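ABC transporter, substrate binding protein (Agrobacterium tumefaciens, PDB 3C9H) probably captures a solute in the periplasm and delivers it to an ABC import system, and also binds a magnesium ion. Local coordinates at residues R110-M115 / W125-Y130. Residues are numbered along the deposited sequence; the frame is centred on the assembly and turned at random.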
# COMPACT_ATOMS: atom_id res chain seq x y z
N ARG A 110 -21.27 7.68 -1.14
CA ARG A 110 -21.57 6.41 -1.74
C ARG A 110 -21.39 6.49 -3.25
O ARG A 110 -21.71 7.51 -3.89
CB ARG A 110 -23.02 6.00 -1.39
CG ARG A 110 -23.44 4.63 -1.83
CD ARG A 110 -24.90 4.32 -1.38
NE ARG A 110 -25.29 2.92 -1.63
CZ ARG A 110 -25.29 1.96 -0.71
NH1 ARG A 110 -24.90 2.19 0.55
NH2 ARG A 110 -25.67 0.74 -1.05
N SER A 111 -20.88 5.40 -3.80
CA SER A 111 -20.69 5.28 -5.23
C SER A 111 -21.36 4.02 -5.73
O SER A 111 -20.79 2.93 -5.63
CB SER A 111 -19.20 5.22 -5.57
OG SER A 111 -18.57 6.42 -5.26
N ASP A 112 -22.58 4.17 -6.26
CA ASP A 112 -23.37 3.05 -6.76
C ASP A 112 -23.05 2.87 -8.22
O ASP A 112 -23.58 3.60 -9.07
CB ASP A 112 -24.87 3.30 -6.60
CG ASP A 112 -25.30 3.29 -5.16
OD1 ASP A 112 -24.69 2.54 -4.38
OD2 ASP A 112 -26.25 4.02 -4.82
N LEU A 113 -22.20 1.90 -8.51
CA LEU A 113 -21.64 1.75 -9.85
C LEU A 113 -21.98 0.41 -10.48
O LEU A 113 -22.56 -0.47 -9.85
CB LEU A 113 -20.12 1.93 -9.81
CG LEU A 113 -19.61 3.30 -9.33
CD1 LEU A 113 -18.11 3.32 -8.94
CD2 LEU A 113 -19.93 4.32 -10.38
N ALA A 114 -21.57 0.30 -11.74
CA ALA A 114 -21.72 -0.89 -12.59
C ALA A 114 -21.26 -2.18 -11.92
O ALA A 114 -22.01 -3.12 -11.82
CB ALA A 114 -20.92 -0.68 -13.89
N MET A 115 -20.01 -2.20 -11.45
CA MET A 115 -19.47 -3.40 -10.82
C MET A 115 -19.74 -3.53 -9.31
O MET A 115 -19.25 -4.47 -8.69
CB MET A 115 -17.96 -3.50 -11.10
CG MET A 115 -17.59 -3.92 -12.53
SD MET A 115 -18.09 -5.64 -12.89
CE MET A 115 -17.29 -6.56 -11.51
N TRP A 125 -17.09 -1.87 1.35
CA TRP A 125 -17.80 -1.29 2.50
C TRP A 125 -18.87 -0.30 2.00
O TRP A 125 -18.54 0.78 1.52
CB TRP A 125 -16.85 -0.58 3.47
CG TRP A 125 -17.52 -0.15 4.76
CD1 TRP A 125 -17.86 -0.96 5.81
CD2 TRP A 125 -17.96 1.18 5.14
NE1 TRP A 125 -18.47 -0.23 6.80
CE2 TRP A 125 -18.55 1.08 6.41
CE3 TRP A 125 -17.95 2.43 4.50
CZ2 TRP A 125 -19.10 2.20 7.08
CZ3 TRP A 125 -18.49 3.54 5.17
CH2 TRP A 125 -19.05 3.42 6.44
N ARG A 126 -20.13 -0.72 2.06
CA ARG A 126 -21.29 0.14 1.78
C ARG A 126 -21.30 0.88 0.47
O ARG A 126 -21.79 2.00 0.41
CB ARG A 126 -21.44 1.16 2.90
CG ARG A 126 -21.62 0.53 4.24
CD ARG A 126 -22.11 1.55 5.21
NE ARG A 126 -22.40 0.94 6.49
CZ ARG A 126 -22.48 1.61 7.65
NH1 ARG A 126 -22.26 2.92 7.71
NH2 ARG A 126 -22.75 0.93 8.75
N ASN A 127 -20.79 0.23 -0.58
CA ASN A 127 -20.70 0.83 -1.92
C ASN A 127 -19.96 2.18 -1.91
O ASN A 127 -20.09 2.99 -2.83
CB ASN A 127 -22.11 0.99 -2.52
CG ASN A 127 -22.59 -0.25 -3.29
OD1 ASN A 127 -23.48 -0.13 -4.14
ND2 ASN A 127 -22.02 -1.40 -3.01
N THR A 128 -19.12 2.35 -0.90
CA THR A 128 -18.47 3.63 -0.59
C THR A 128 -16.94 3.55 -0.68
O THR A 128 -16.33 4.33 -1.41
CB THR A 128 -18.90 4.14 0.81
OG1 THR A 128 -20.32 4.33 0.82
CG2 THR A 128 -18.25 5.50 1.13
N ALA A 129 -16.35 2.63 0.09
CA ALA A 129 -14.93 2.29 0.06
C ALA A 129 -14.73 0.90 -0.57
O ALA A 129 -15.34 -0.11 -0.13
CB ALA A 129 -14.37 2.27 1.47
N TYR A 130 -13.91 0.86 -1.61
CA TYR A 130 -13.65 -0.36 -2.35
C TYR A 130 -12.17 -0.72 -2.33
O TYR A 130 -11.31 0.10 -2.68
CB TYR A 130 -14.05 -0.17 -3.81
CG TYR A 130 -15.52 0.10 -4.05
CD1 TYR A 130 -16.39 -0.94 -4.31
CD2 TYR A 130 -16.04 1.41 -4.08
CE1 TYR A 130 -17.75 -0.72 -4.56
CE2 TYR A 130 -17.41 1.64 -4.33
CZ TYR A 130 -18.25 0.57 -4.57
OH TYR A 130 -19.57 0.75 -4.83
O HOH W 1 -17.06 6.37 -2.82
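Both backbone polar atoms of Ser111, N and O, are bonded to the 125-130 hairpin. Ser111 N donates to Asn127 O at 2.7 Å, with the nitrogen above that carbonyl's plane rather than on a lone pair. Ser111 O takes the hydroxyl of Tyr130, OH to O 2.6 Å; this short bond runs nearly along the C=O axis, and Ser111 O lies at the ring edge, in its plane. Tyr130 reaches there with CG beside its own backbone N, and Ser116 OG also bonds the hydroxyl of this buried side chain. Ser111 OG, anti to its carbonyl carbon, donates to a water 2.9 Å from it, which in turn donates to Thr128 O.

The 125-130 side is a tight hairpin turn between strands 124-125 and 129-131, in a domain of a periplasmic binding protein fold. Thr128 and Ala129 both face Trp125 in a classic beta bulge, and Arg126 and Asn127 sit at the tip with positive phi. Tyr130 beyond it pairs through its backbone with Gly265 of strand 258-268. Within the turn Thr128 OG1, beside its own backbone N, bonds Arg126 O at 2.8 Å and rests 3.5 Å from Arg110 CA.

On the solvent side, the exposed Arg110 has CG anti to the backbone N (chi1 -174°) and is extended from CG to NE, with the guanidinium turned across the end (chi4 99°). Its side chain crosses that of Asn127 obliquely, with Asn127 CB under one guanidinium face near its margin. Asp112 fixes that pose with a salt bridge from OD1 to Arg110 NE, 2.8 Å, made on the syn lone pair but tilted 28° from the guanidinium plane. The same OD1 lies 3.5 Å from Asn127 CB, so carboxylate and guanidinium both pack against this methylene.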